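Local coordinates for protein NAD nucleotidase (Haemophilus influenzae, PDB 3ZTV) that degrades NAD to adenosine and nicotinamide riboside, acting as a periplasmic zinc-dependent pyrophosphatase and 5'-nucleotidase with broad substrate specificity, at residues A[9-14]-A[149-154]; A[229-234]-A[243-248]; A[288-293]-A[327-332]; A[356-361]-A[551-556]; A[365-370]-A[384-389]. One frame throughout, in Å; residues are numbered along the deposited sequence.

Contact 1. Residues A[9-14]-A[149-154]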
# COMPACT_ATOMS: atom_id res chain seq x y z
N LYS A 9 -5.85 -24.58 -24.70
CA LYS A 9 -6.99 -24.64 -25.61
C LYS A 9 -7.95 -23.50 -25.27
O LYS A 9 -7.96 -23.01 -24.14
CB LYS A 9 -7.71 -25.98 -25.46
CG LYS A 9 -8.77 -26.25 -26.51
CD LYS A 9 -8.17 -26.82 -27.78
CE LYS A 9 -9.21 -26.98 -28.87
NZ LYS A 9 -8.63 -27.54 -30.12
N ALA A 10 -8.75 -23.09 -26.24
CA ALA A 10 -9.81 -22.12 -26.00
C ALA A 10 -10.92 -22.76 -25.16
O ALA A 10 -11.22 -23.94 -25.33
CB ALA A 10 -10.38 -21.62 -27.31
N VAL A 11 -11.51 -22.00 -24.25
CA VAL A 11 -12.65 -22.50 -23.48
C VAL A 11 -13.68 -21.41 -23.24
O VAL A 11 -13.37 -20.23 -23.29
CB VAL A 11 -12.23 -23.07 -22.10
CG1 VAL A 11 -11.34 -24.28 -22.26
CG2 VAL A 11 -11.55 -22.00 -21.26
N GLU A 12 -14.92 -21.83 -22.97
CA GLU A 12 -15.97 -20.86 -22.67
C GLU A 12 -16.53 -21.05 -21.26
O GLU A 12 -16.53 -22.16 -20.71
CB GLU A 12 -17.08 -20.89 -23.71
CG GLU A 12 -17.97 -19.65 -23.69
CD GLU A 12 -18.86 -19.51 -24.90
OE1 GLU A 12 -18.54 -20.09 -25.97
OE2 GLU A 12 -19.90 -18.83 -24.79
N LEU A 13 -16.95 -19.94 -20.66
CA LEU A 13 -17.48 -19.89 -19.30
C LEU A 13 -18.81 -19.16 -19.31
O LEU A 13 -18.97 -18.19 -20.05
CB LEU A 13 -16.51 -19.12 -18.41
CG LEU A 13 -15.54 -19.76 -17.42
CD1 LEU A 13 -14.90 -18.65 -16.60
CD2 LEU A 13 -16.25 -20.73 -16.50
N SER A 14 -19.74 -19.60 -18.46
CA SER A 14 -21.02 -18.91 -18.32
C SER A 14 -21.15 -18.36 -16.90
O SER A 14 -21.55 -19.07 -15.98
CB SER A 14 -22.18 -19.86 -18.66
OG SER A 14 -22.07 -20.27 -20.01
N ASP A 149 -12.79 -28.16 -19.10
CA ASP A 149 -12.29 -28.82 -20.30
C ASP A 149 -10.76 -28.84 -20.34
O ASP A 149 -10.16 -28.55 -21.38
CB ASP A 149 -12.86 -28.13 -21.54
CG ASP A 149 -14.38 -28.14 -21.58
OD1 ASP A 149 -14.98 -29.18 -21.24
OD2 ASP A 149 -14.98 -27.10 -21.93
N GLY A 150 -10.15 -29.15 -19.21
CA GLY A 150 -8.70 -29.31 -19.13
C GLY A 150 -7.91 -28.05 -18.83
O GLY A 150 -6.72 -28.11 -18.53
N GLU A 151 -8.58 -26.90 -18.90
CA GLU A 151 -7.92 -25.62 -18.66
C GLU A 151 -8.12 -25.13 -17.23
O GLU A 151 -9.20 -25.27 -16.67
CB GLU A 151 -8.45 -24.56 -19.62
CG GLU A 151 -8.00 -24.73 -21.04
CD GLU A 151 -6.51 -24.49 -21.20
OE1 GLU A 151 -6.00 -23.50 -20.64
OE2 GLU A 151 -5.85 -25.29 -21.90
N LYS A 152 -7.07 -24.54 -16.65
CA LYS A 152 -7.18 -23.98 -15.31
C LYS A 152 -7.67 -22.53 -15.34
O LYS A 152 -7.19 -21.71 -16.12
CB LYS A 152 -5.85 -24.09 -14.57
CG LYS A 152 -5.45 -25.54 -14.29
CD LYS A 152 -4.27 -25.63 -13.34
CE LYS A 152 -2.97 -25.27 -14.03
NZ LYS A 152 -1.80 -25.66 -13.19
N ILE A 153 -8.64 -22.23 -14.48
CA ILE A 153 -9.12 -20.88 -14.30
C ILE A 153 -9.03 -20.54 -12.81
O ILE A 153 -9.48 -21.32 -11.97
CB ILE A 153 -10.57 -20.72 -14.80
CG1 ILE A 153 -10.68 -21.13 -16.27
CG2 ILE A 153 -11.06 -19.29 -14.60
CD1 ILE A 153 -12.06 -20.98 -16.88
N ALA A 154 -8.43 -19.40 -12.50
CA ALA A 154 -8.33 -18.97 -11.11
C ALA A 154 -9.40 -17.94 -10.78
O ALA A 154 -9.74 -17.09 -11.61
CB ALA A 154 -6.95 -18.39 -10.84
O HOH W 1 -15.46 -24.69 -23.42

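Contact 2. Residues A[229-234]-A[243-248]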
# COMPACT_ATOMS: atom_id res chain seq x y z
N TYR A 229 -24.82 -0.66 -8.16
CA TYR A 229 -25.17 -0.11 -9.48
C TYR A 229 -25.87 -1.12 -10.37
O TYR A 229 -25.41 -2.27 -10.51
CB TYR A 229 -23.92 0.37 -10.22
CG TYR A 229 -23.21 1.57 -9.65
CD1 TYR A 229 -23.82 2.41 -8.72
CD2 TYR A 229 -21.92 1.87 -10.05
CE1 TYR A 229 -23.14 3.52 -8.21
CE2 TYR A 229 -21.24 2.97 -9.56
CZ TYR A 229 -21.85 3.79 -8.64
OH TYR A 229 -21.17 4.88 -8.14
N LEU A 230 -26.96 -0.67 -11.00
CA LEU A 230 -27.57 -1.43 -12.09
C LEU A 230 -26.73 -1.23 -13.36
O LEU A 230 -26.64 -0.11 -13.88
CB LEU A 230 -29.02 -0.98 -12.33
CG LEU A 230 -29.76 -1.66 -13.50
CD1 LEU A 230 -29.86 -3.17 -13.35
CD2 LEU A 230 -31.15 -1.05 -13.70
N TYR A 231 -26.10 -2.30 -13.83
CA TYR A 231 -25.46 -2.30 -15.15
C TYR A 231 -26.54 -2.87 -16.06
O TYR A 231 -27.05 -3.96 -15.84
CB TYR A 231 -24.21 -3.19 -15.17
CG TYR A 231 -22.94 -2.65 -14.52
CD1 TYR A 231 -22.93 -2.22 -13.20
CD2 TYR A 231 -21.74 -2.60 -15.23
CE1 TYR A 231 -21.77 -1.76 -12.60
CE2 TYR A 231 -20.57 -2.14 -14.64
CZ TYR A 231 -20.60 -1.72 -13.33
OH TYR A 231 -19.42 -1.28 -12.75
N GLY A 232 -26.88 -2.12 -17.10
CA GLY A 232 -28.05 -2.46 -17.90
C GLY A 232 -27.85 -2.35 -19.40
O GLY A 232 -26.75 -2.56 -19.93
N ASN A 233 -28.94 -2.04 -20.09
CA ASN A 233 -28.96 -1.99 -21.55
C ASN A 233 -30.17 -1.17 -21.99
O ASN A 233 -30.90 -0.63 -21.16
CB ASN A 233 -29.03 -3.40 -22.13
CG ASN A 233 -30.23 -4.19 -21.61
OD1 ASN A 233 -31.27 -3.62 -21.25
ND2 ASN A 233 -30.10 -5.50 -21.58
N ASP A 234 -30.36 -1.06 -23.30
CA ASP A 234 -31.44 -0.24 -23.83
C ASP A 234 -32.82 -0.67 -23.35
O ASP A 234 -33.67 0.18 -23.08
CB ASP A 234 -31.38 -0.17 -25.35
CG ASP A 234 -30.20 0.65 -25.85
OD1 ASP A 234 -29.67 1.47 -25.07
OD2 ASP A 234 -29.81 0.46 -27.02
N VAL A 243 -30.28 2.70 -14.61
CA VAL A 243 -29.10 2.14 -15.26
C VAL A 243 -27.92 3.10 -15.18
O VAL A 243 -28.02 4.25 -15.59
CB VAL A 243 -29.40 1.81 -16.73
CG1 VAL A 243 -28.14 1.31 -17.42
CG2 VAL A 243 -30.52 0.79 -16.83
N ILE A 244 -26.81 2.62 -14.64
CA ILE A 244 -25.62 3.45 -14.46
C ILE A 244 -24.61 3.24 -15.58
O ILE A 244 -24.05 4.20 -16.10
CB ILE A 244 -24.95 3.18 -13.09
CG1 ILE A 244 -25.96 3.34 -11.95
CG2 ILE A 244 -23.75 4.11 -12.88
CD1 ILE A 244 -26.63 4.70 -11.90
N TYR A 245 -24.38 1.98 -15.94
CA TYR A 245 -23.41 1.60 -16.96
C TYR A 245 -24.00 0.50 -17.83
O TYR A 245 -24.96 -0.16 -17.42
CB TYR A 245 -22.17 1.02 -16.29
CG TYR A 245 -21.34 2.00 -15.49
CD1 TYR A 245 -20.82 3.14 -16.09
CD2 TYR A 245 -21.04 1.77 -14.16
CE1 TYR A 245 -20.04 4.03 -15.38
CE2 TYR A 245 -20.25 2.65 -13.43
CZ TYR A 245 -19.76 3.78 -14.04
OH TYR A 245 -18.97 4.65 -13.32
N GLU A 246 -23.41 0.29 -19.00
CA GLU A 246 -23.75 -0.86 -19.84
C GLU A 246 -23.24 -2.16 -19.22
O GLU A 246 -22.15 -2.21 -18.63
CB GLU A 246 -23.17 -0.66 -21.24
CG GLU A 246 -23.67 -1.65 -22.29
CD GLU A 246 -25.09 -1.38 -22.74
OE1 GLU A 246 -25.59 -0.24 -22.57
OE2 GLU A 246 -25.71 -2.31 -23.29
N TYR A 247 -24.02 -3.22 -19.36
CA TYR A 247 -23.63 -4.55 -18.90
C TYR A 247 -22.90 -5.30 -20.02
O TYR A 247 -23.52 -5.62 -21.03
CB TYR A 247 -24.89 -5.34 -18.48
CG TYR A 247 -24.54 -6.67 -17.85
CD1 TYR A 247 -24.36 -7.80 -18.64
CD2 TYR A 247 -24.37 -6.79 -16.47
CE1 TYR A 247 -23.99 -9.01 -18.08
CE2 TYR A 247 -24.02 -8.00 -15.91
CZ TYR A 247 -23.81 -9.11 -16.72
OH TYR A 247 -23.45 -10.32 -16.19
N PRO A 248 -21.59 -5.56 -19.88
CA PRO A 248 -20.59 -5.13 -18.90
C PRO A 248 -19.84 -3.90 -19.42
O PRO A 248 -20.02 -3.53 -20.59
CB PRO A 248 -19.63 -6.31 -18.88
CG PRO A 248 -19.55 -6.69 -20.35
CD PRO A 248 -20.98 -6.51 -20.85
O HOH W 2 -27.89 -1.59 -24.79

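Contact 3. Residues A[288-293]-A[327-332]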
# COMPACT_ATOMS: atom_id res chain seq x y z
N ARG A 288 -22.31 -13.43 -24.73
CA ARG A 288 -23.69 -13.27 -24.25
C ARG A 288 -23.61 -12.28 -23.10
O ARG A 288 -22.68 -12.35 -22.30
CB ARG A 288 -24.25 -14.61 -23.77
CG ARG A 288 -25.66 -14.54 -23.16
CD ARG A 288 -26.16 -15.91 -22.74
NE ARG A 288 -25.29 -16.50 -21.72
CZ ARG A 288 -24.42 -17.48 -21.93
NH1 ARG A 288 -24.26 -18.00 -23.14
NH2 ARG A 288 -23.68 -17.93 -20.93
N LYS A 289 -24.57 -11.37 -23.01
CA LYS A 289 -24.56 -10.36 -21.95
C LYS A 289 -26.00 -9.94 -21.66
O LYS A 289 -26.60 -9.18 -22.42
CB LYS A 289 -23.69 -9.16 -22.33
CG LYS A 289 -23.84 -8.67 -23.78
CD LYS A 289 -22.96 -7.45 -24.02
CE LYS A 289 -23.16 -6.89 -25.42
NZ LYS A 289 -24.51 -6.28 -25.60
N ILE A 290 -26.54 -10.46 -20.57
CA ILE A 290 -27.92 -10.17 -20.18
C ILE A 290 -28.02 -9.90 -18.68
O ILE A 290 -27.72 -10.79 -17.87
CB ILE A 290 -28.86 -11.34 -20.49
CG1 ILE A 290 -28.67 -11.83 -21.93
CG2 ILE A 290 -30.32 -10.93 -20.25
CD1 ILE A 290 -29.37 -13.15 -22.22
N PRO A 291 -28.40 -8.68 -18.30
CA PRO A 291 -28.76 -8.43 -16.90
C PRO A 291 -30.24 -8.76 -16.68
O PRO A 291 -31.11 -7.97 -17.08
CB PRO A 291 -28.50 -6.93 -16.74
CG PRO A 291 -28.75 -6.37 -18.11
CD PRO A 291 -28.47 -7.46 -19.12
N HIS A 292 -30.54 -9.90 -16.06
CA HIS A 292 -31.93 -10.32 -15.87
C HIS A 292 -32.55 -9.65 -14.65
O HIS A 292 -32.17 -9.95 -13.51
CB HIS A 292 -32.02 -11.83 -15.64
CG HIS A 292 -31.56 -12.66 -16.80
ND1 HIS A 292 -30.27 -13.12 -16.95
CD2 HIS A 292 -32.25 -13.15 -17.86
CE1 HIS A 292 -30.18 -13.84 -18.06
NE2 HIS A 292 -31.37 -13.88 -18.63
N VAL A 293 -33.53 -8.78 -14.87
CA VAL A 293 -34.30 -8.22 -13.76
C VAL A 293 -35.45 -9.16 -13.41
O VAL A 293 -36.27 -9.53 -14.27
CB VAL A 293 -34.85 -6.83 -14.11
CG1 VAL A 293 -35.77 -6.32 -12.99
CG2 VAL A 293 -33.72 -5.86 -14.32
N MET A 327 -39.71 -8.78 -23.41
CA MET A 327 -38.37 -8.28 -23.12
C MET A 327 -37.40 -9.35 -22.65
O MET A 327 -37.69 -10.09 -21.71
CB MET A 327 -38.45 -7.15 -22.10
CG MET A 327 -39.33 -6.03 -22.57
SD MET A 327 -39.56 -4.73 -21.35
CE MET A 327 -37.88 -4.17 -21.19
N LYS A 328 -36.25 -9.40 -23.30
CA LYS A 328 -35.21 -10.38 -23.00
C LYS A 328 -34.63 -10.23 -21.60
O LYS A 328 -34.22 -11.21 -20.97
CB LYS A 328 -34.10 -10.27 -24.06
CG LYS A 328 -32.98 -11.28 -23.91
CD LYS A 328 -32.17 -11.37 -25.19
CE LYS A 328 -31.26 -12.59 -25.16
NZ LYS A 328 -31.98 -13.77 -24.60
N SER A 329 -34.59 -8.99 -21.10
CA SER A 329 -33.91 -8.68 -19.84
C SER A 329 -34.84 -8.66 -18.63
O SER A 329 -34.41 -8.31 -17.54
CB SER A 329 -33.18 -7.34 -19.95
OG SER A 329 -32.36 -7.29 -21.11
N ILE A 330 -36.12 -8.97 -18.84
CA ILE A 330 -37.09 -9.11 -17.76
C ILE A 330 -37.44 -10.58 -17.63
O ILE A 330 -37.74 -11.24 -18.62
CB ILE A 330 -38.40 -8.30 -18.04
CG1 ILE A 330 -38.09 -6.81 -18.20
CG2 ILE A 330 -39.45 -8.57 -16.95
CD1 ILE A 330 -37.49 -6.15 -16.97
N SER A 331 -37.40 -11.10 -16.41
CA SER A 331 -37.79 -12.48 -16.17
C SER A 331 -38.95 -12.48 -15.19
O SER A 331 -38.80 -12.07 -14.04
CB SER A 331 -36.61 -13.25 -15.59
OG SER A 331 -36.88 -14.64 -15.54
N LEU A 332 -40.11 -12.94 -15.63
CA LEU A 332 -41.32 -12.89 -14.80
C LEU A 332 -41.59 -14.16 -14.00
O LEU A 332 -41.51 -15.27 -14.53
CB LEU A 332 -42.56 -12.59 -15.65
CG LEU A 332 -42.58 -11.25 -16.39
CD1 LEU A 332 -43.68 -11.24 -17.45
CD2 LEU A 332 -42.74 -10.09 -15.43

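Contact 4. Residues A[356-361]-A[551-556]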
# COMPACT_ATOMS: atom_id res chain seq x y z
N GLU A 356 -40.97 -9.95 19.92
CA GLU A 356 -40.17 -10.02 21.13
C GLU A 356 -39.59 -8.66 21.51
O GLU A 356 -39.44 -7.78 20.66
CB GLU A 356 -39.06 -11.08 21.01
CG GLU A 356 -39.61 -12.50 20.94
CD GLU A 356 -38.53 -13.57 20.93
OE1 GLU A 356 -37.33 -13.23 20.82
OE2 GLU A 356 -38.88 -14.77 21.02
N ILE A 357 -39.28 -8.49 22.79
CA ILE A 357 -38.84 -7.21 23.31
C ILE A 357 -37.35 -7.01 23.09
O ILE A 357 -36.54 -7.89 23.41
CB ILE A 357 -39.18 -7.09 24.81
CG1 ILE A 357 -40.69 -7.19 25.01
CG2 ILE A 357 -38.63 -5.80 25.39
CD1 ILE A 357 -41.11 -7.41 26.46
N VAL A 358 -36.99 -5.87 22.51
CA VAL A 358 -35.58 -5.55 22.30
C VAL A 358 -35.03 -4.67 23.43
O VAL A 358 -33.84 -4.71 23.72
CB VAL A 358 -35.32 -4.88 20.92
CG1 VAL A 358 -35.95 -3.50 20.84
CG2 VAL A 358 -33.82 -4.80 20.63
N GLY A 359 -35.91 -3.90 24.06
CA GLY A 359 -35.49 -3.10 25.20
C GLY A 359 -36.68 -2.48 25.91
O GLY A 359 -37.80 -2.55 25.42
N VAL A 360 -36.41 -1.86 27.05
CA VAL A 360 -37.44 -1.22 27.85
C VAL A 360 -37.02 0.22 28.11
O VAL A 360 -35.86 0.49 28.43
CB VAL A 360 -37.63 -1.94 29.20
CG1 VAL A 360 -38.65 -1.21 30.07
CG2 VAL A 360 -38.05 -3.38 28.98
N ILE A 361 -37.96 1.14 27.93
CA ILE A 361 -37.71 2.54 28.23
C ILE A 361 -38.43 2.93 29.52
O ILE A 361 -39.61 2.66 29.68
CB ILE A 361 -38.16 3.47 27.09
CG1 ILE A 361 -37.42 3.13 25.80
CG2 ILE A 361 -37.94 4.93 27.47
CD1 ILE A 361 -37.91 3.89 24.58
N LYS A 551 -30.55 -1.67 17.14
CA LYS A 551 -29.21 -1.77 17.73
C LYS A 551 -29.08 -0.93 19.00
O LYS A 551 -28.46 -1.35 19.98
CB LYS A 551 -28.14 -1.31 16.75
CG LYS A 551 -27.95 -2.20 15.55
CD LYS A 551 -26.74 -1.71 14.76
CE LYS A 551 -26.62 -2.45 13.44
NZ LYS A 551 -25.42 -1.99 12.68
N PHE A 552 -29.64 0.27 18.97
CA PHE A 552 -29.56 1.17 20.12
C PHE A 552 -30.23 0.54 21.34
O PHE A 552 -29.68 0.57 22.44
CB PHE A 552 -30.18 2.53 19.78
CG PHE A 552 -30.04 3.55 20.88
CD1 PHE A 552 -31.00 3.63 21.87
CD2 PHE A 552 -28.97 4.42 20.91
CE1 PHE A 552 -30.89 4.56 22.89
CE2 PHE A 552 -28.86 5.36 21.92
CZ PHE A 552 -29.82 5.43 22.91
N MET A 553 -31.41 -0.03 21.16
CA MET A 553 -32.09 -0.67 22.27
C MET A 553 -31.34 -1.90 22.77
O MET A 553 -31.36 -2.20 23.96
CB MET A 553 -33.54 -1.02 21.91
CG MET A 553 -34.43 0.18 21.61
SD MET A 553 -34.49 1.41 22.94
CE MET A 553 -34.90 0.39 24.36
N LYS A 554 -30.69 -2.63 21.87
CA LYS A 554 -29.89 -3.77 22.29
C LYS A 554 -28.73 -3.32 23.18
O LYS A 554 -28.32 -4.05 24.09
CB LYS A 554 -29.34 -4.54 21.09
CG LYS A 554 -30.38 -5.35 20.33
CD LYS A 554 -29.71 -6.16 19.22
CE LYS A 554 -30.72 -7.00 18.45
NZ LYS A 554 -31.18 -8.18 19.23
N LYS A 555 -28.22 -2.13 22.92
CA LYS A 555 -27.12 -1.57 23.70
C LYS A 555 -27.63 -1.00 25.02
O LYS A 555 -26.93 -1.04 26.04
CB LYS A 555 -26.39 -0.49 22.90
CG LYS A 555 -25.11 0.01 23.56
CD LYS A 555 -24.44 1.11 22.74
CE LYS A 555 -25.26 2.39 22.78
NZ LYS A 555 -24.49 3.62 22.39
N HIS A 556 -28.85 -0.46 24.98
CA HIS A 556 -29.49 0.11 26.16
C HIS A 556 -30.80 -0.61 26.45
O HIS A 556 -31.87 -0.02 26.30
CB HIS A 556 -29.81 1.59 25.93
CG HIS A 556 -28.61 2.45 25.69
ND1 HIS A 556 -28.28 2.94 24.44
CD2 HIS A 556 -27.67 2.93 26.54
CE1 HIS A 556 -27.19 3.68 24.54
NE2 HIS A 556 -26.80 3.68 25.80

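Contact 5. Residues A[365-370]-A[384-389]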
# COMPACT_ATOMS: atom_id res chain seq x y z
N ALA A 365 -42.32 10.31 28.76
CA ALA A 365 -42.45 10.29 27.31
C ALA A 365 -41.48 11.28 26.67
O ALA A 365 -41.24 12.36 27.20
CB ALA A 365 -43.88 10.63 26.91
N MET A 366 -40.91 10.89 25.53
CA MET A 366 -40.07 11.78 24.74
C MET A 366 -40.92 12.37 23.62
O MET A 366 -41.29 11.67 22.68
CB MET A 366 -38.86 11.02 24.19
CG MET A 366 -37.83 10.68 25.26
SD MET A 366 -36.53 9.55 24.72
CE MET A 366 -37.42 7.99 24.64
N PRO A 367 -41.26 13.67 23.73
CA PRO A 367 -42.20 14.27 22.77
C PRO A 367 -41.68 14.20 21.34
O PRO A 367 -40.49 14.39 21.09
CB PRO A 367 -42.29 15.73 23.24
CG PRO A 367 -41.89 15.70 24.67
CD PRO A 367 -40.87 14.61 24.79
N GLY A 368 -42.60 13.91 20.42
CA GLY A 368 -42.29 13.86 19.00
C GLY A 368 -43.53 14.20 18.19
O GLY A 368 -44.49 14.78 18.72
N GLY A 369 -43.53 13.83 16.92
CA GLY A 369 -44.67 14.09 16.06
C GLY A 369 -44.79 15.56 15.69
O GLY A 369 -43.95 16.38 16.07
N SER A 370 -45.85 15.89 14.97
CA SER A 370 -46.01 17.23 14.42
C SER A 370 -46.09 18.33 15.47
O SER A 370 -45.53 19.41 15.30
CB SER A 370 -47.24 17.28 13.51
OG SER A 370 -47.37 18.56 12.91
N GLY A 384 -39.04 20.74 22.66
CA GLY A 384 -39.42 20.34 21.32
C GLY A 384 -39.36 18.84 21.15
O GLY A 384 -39.76 18.08 22.04
N SER A 385 -38.82 18.40 20.02
CA SER A 385 -38.88 16.99 19.66
C SER A 385 -37.72 16.17 20.24
O SER A 385 -36.75 15.86 19.54
CB SER A 385 -38.91 16.84 18.13
OG SER A 385 -39.28 15.52 17.78
N ILE A 386 -37.82 15.82 21.52
CA ILE A 386 -36.81 14.99 22.16
C ILE A 386 -36.70 13.64 21.45
O ILE A 386 -35.62 13.06 21.36
CB ILE A 386 -37.11 14.78 23.67
CG1 ILE A 386 -37.12 16.13 24.40
CG2 ILE A 386 -36.08 13.86 24.29
CD1 ILE A 386 -37.50 16.03 25.88
N ALA A 387 -37.83 13.15 20.93
CA ALA A 387 -37.82 11.91 20.17
C ALA A 387 -36.89 11.98 18.96
O ALA A 387 -36.25 10.99 18.61
CB ALA A 387 -39.24 11.51 19.75
N THR A 388 -36.79 13.15 18.33
CA THR A 388 -35.87 13.33 17.21
C THR A 388 -34.41 13.26 17.67
O THR A 388 -33.57 12.66 16.99
CB THR A 388 -36.14 14.64 16.45
OG1 THR A 388 -37.49 14.64 15.97
CG2 THR A 388 -35.19 14.77 15.27
N ARG A 389 -34.10 13.86 18.82
CA ARG A 389 -32.77 13.70 19.41
C ARG A 389 -32.46 12.22 19.64
O ARG A 389 -31.36 11.76 19.34
CB ARG A 389 -32.64 14.52 20.71
CG ARG A 389 -31.26 14.47 21.36
CD ARG A 389 -31.18 13.42 22.45
NE ARG A 389 -29.84 13.28 23.01
CZ ARG A 389 -29.45 13.77 24.18
NH1 ARG A 389 -30.29 14.45 24.94
NH2 ARG A 389 -28.21 13.57 24.60
O HOH W 3 -41.14 15.77 15.91

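Contact 1. Residues A[9-14]-A[149-154]
Lys9 lies nearest Glu151 and Val11 nearest Asp149, each pair with CA atoms 7.1 Å apart. The two backbones run at 72° to each other and are too far apart to pair as strands. They belong to different sheets, the seven-stranded one holding strand 11-18 and the six-stranded one holding strand 151-159, so side chains fill the gap. This is consistent with the layered sheets of a calcineurin-like phosphoesterase domain. Leu13 and Ile153 meet tip to tip, with CD1 of each 3.7 Å from CD1 of the other. Val11 CG1 lies 3.6 Å from Glu151 CG, and the two side chains cross obliquely. The Glu151 chain bends at chi2 (-68°), which brings its CD beside the backbone of Lys9. There OE2 accepts the N-H of Lys9 at 2.9 Å, with the donor well above the carboxylate plane. OE1 forms a salt bridge with Lys197 and a hydrogen bond with His8. Further along, a water accepts from Glu12 N and donates to Asp149 OD2. The chemistry thus changes along the contact. It is apolar at Leu13 and Ile153, while near Lys9 a carboxylate takes up a backbone N-H and probably stays charged beside Lys197.

Contact 2. Residues A[229-234]-A[243-248]
Tyr245 O is gripped twice by the 229-234 segment. Gly232 N donates to it at 2.8 Å, and the CA-H of Tyr231 makes a further contact with CA to O 3.2 Å. On each side the pairing continues. Ile244 N gives a nearly straight bond to Leu230 O (2.8 Å, 177°), and Tyr247 N reaches a lone pair of Gly232 O in the carbonyl plane at 2.9 Å. Three tyrosines cluster beside this backbone. Tyr231 and Tyr245 lie side by side and point the same way. The CB of Tyr245 sits over one face of the Tyr231 ring, 4.0 Å from its centroid, and the two ring planes are turned by 55°. The CE2 of Tyr245 also meets CD2 of Tyr229 at 3.8 Å. Ile244 CG2 covers a face of the Tyr229 ring in a CH-pi contact. The Tyr231 hydroxyl bonds to Ser206. Glu246 OE2 takes a hydrogen bond from a water that in turn accepts from Asp234 N, while its OE1 forms a salt bridge with Arg237. Asn233 is the N-cap of helix 234-238, its OD1 accepting from Leu236 N. The arrangement is a short parallel pairing of 230-232 with the chain around 244-247, the two connected through this helix, with a tyrosine cluster on one side. It lies near the metal centre, the Tyr229 side chain about 10 Å from a bound zinc ion.

Contact 3. Residues A[288-293]-A[327-332]
Val293 and Ile330 form a parallel bridge at the margin of the seven-stranded mixed sheet, where 330-332 is an outermost strand. Two backbone bonds hold it. Val293 N donates to Ser329 O and Ser331 N donates to Val293 O, both at 2.9 Å. In both bonds the donor is tilted somewhat out of the carbonyl plane. The side chains of Val293 and Ile330 lie on the same face of the sheet, with Val293 CB 4.0 Å from Ile330 CD1. A type I turn from Met327 to Ile330 leads into the short strand. Its own Ile330 N to Met327 O bond is weak. Glu235 holds the turn by taking the N-H of Lys328 on OE2 and that of Ser329 on OE1. Lys328 stretches back from the turn and crosses Ile290 at about a right angle. Its CE comes within 3.5 Å of Ile290 CD1, and its NZ within 3.6 Å of the same methyl. The CG2 of Ile290 lies over one face of the His292 ring, toward the rim. Ser329 OG is bonded to Asn233 ND2, and Ser331 OG to Asp334 and Lys52. Strand 270-278 pairs with strand 284-295 along its other edge. Leu236 of helix 234-238 packs on Pro291, Val293 and Ser329, and Leu332 leans on helix 314-325.

Contact 4. Residues A[356-361]-A[551-556]
Val358 lays its CG1 against Met553 CB at 3.6 Å, the two side chains crossing at about a right angle. Here helix 545-555 packs on the small three-stranded sheet of the C-terminal part of the chain. Strand 357-362 is the middle strand of that sheet, and Val358 and Gly359 both face Val421 of the neighbouring strand in a classic beta bulge. The axes of the two short pieces approach to 6.6 Å and cross at 66°. No hydrogen bond links them, so the contact rests on apolar fit. Met553 has the largest share. Its chain bends at both chi2 (-56°) and chi3 (-51°), and the second bend turns CE toward the strand. That methyl rests 3.6 Å from Gly359 CA, where no side chain stands in the way, and 3.8 Å from Val360 N. It also meets Ile361 CG1 at 4.0 Å. Phe390 of helix 386-396 touches both Met553 and Ile361, so a second helix joins the same apolar cluster. On its other edge the strand pairs with 558-560, through Val360 and Phe559. Toward the exposed Lys554, the other branch of Val358 meets the lysine chain: CG2 and the Lys554 CG are 3.5 Å apart, a close fit for two carbons.

Contact 5. Residues A[365-370]-A[384-389]
A loop carbonyl meets the first turn of a helix here: Pro367, in the irregular chain after strand 357-362, sits against the start of helix 386-396. Its O accepts the N-H of Ala387 at 2.9 Å and 170°, with the donor tilted from the carbonyl plane. The CA-H of Ser385 also approaches this oxygen, at 3.4 Å from CA. The backbone N of Ile386 is close as well, but its angle is too poor for a bond. Ser385 holds the N-cap position and is the centre of an inverse gamma turn, closed by a weak bond from Ile386 N to Gly384 O. Its OG lies anti to the backbone N (chi1 -166°). There it accepts from Thr388 OG1 at 2.7 Å and donates to a water at 2.6 Å, and that water donates to Gly369 O. The side chain of Ser385 is about 6 Å from that of Arg373, a probable substrate-binding residue. On the apolar side Ile386 uses two branches. Its CD1 lies 3.8 Å from CD of the Pro367 ring, and its CG2 equally close to Met366 CG. Ala387 CB touches two carbonyl oxygens, Pro367 O at 3.4 Å and Met366 O at 3.6 Å.

In the fold
From the N terminus, contact 1 closes the longest loop of the first three contacts and ties the two large sheets together at one end. Contact 2 follows in series and closes a short loop around helix 234-238. Contact 3 comes next and adds strand 330-332 to the sheet that also holds strand 11-18 of contact 1. Arg288 makes a weak hydrogen bond to Ser14, and Ser329 is bonded to Asn233, so contact 3 touches both contact 1 and contact 2, which do not touch each other. Contacts 4 and 5 lie across the chain's centre. The loop closed by 356-361 and 551-556 spans most of the C-terminal domain, and contact 5 nests inside it. Ile361 and Met366 join these two.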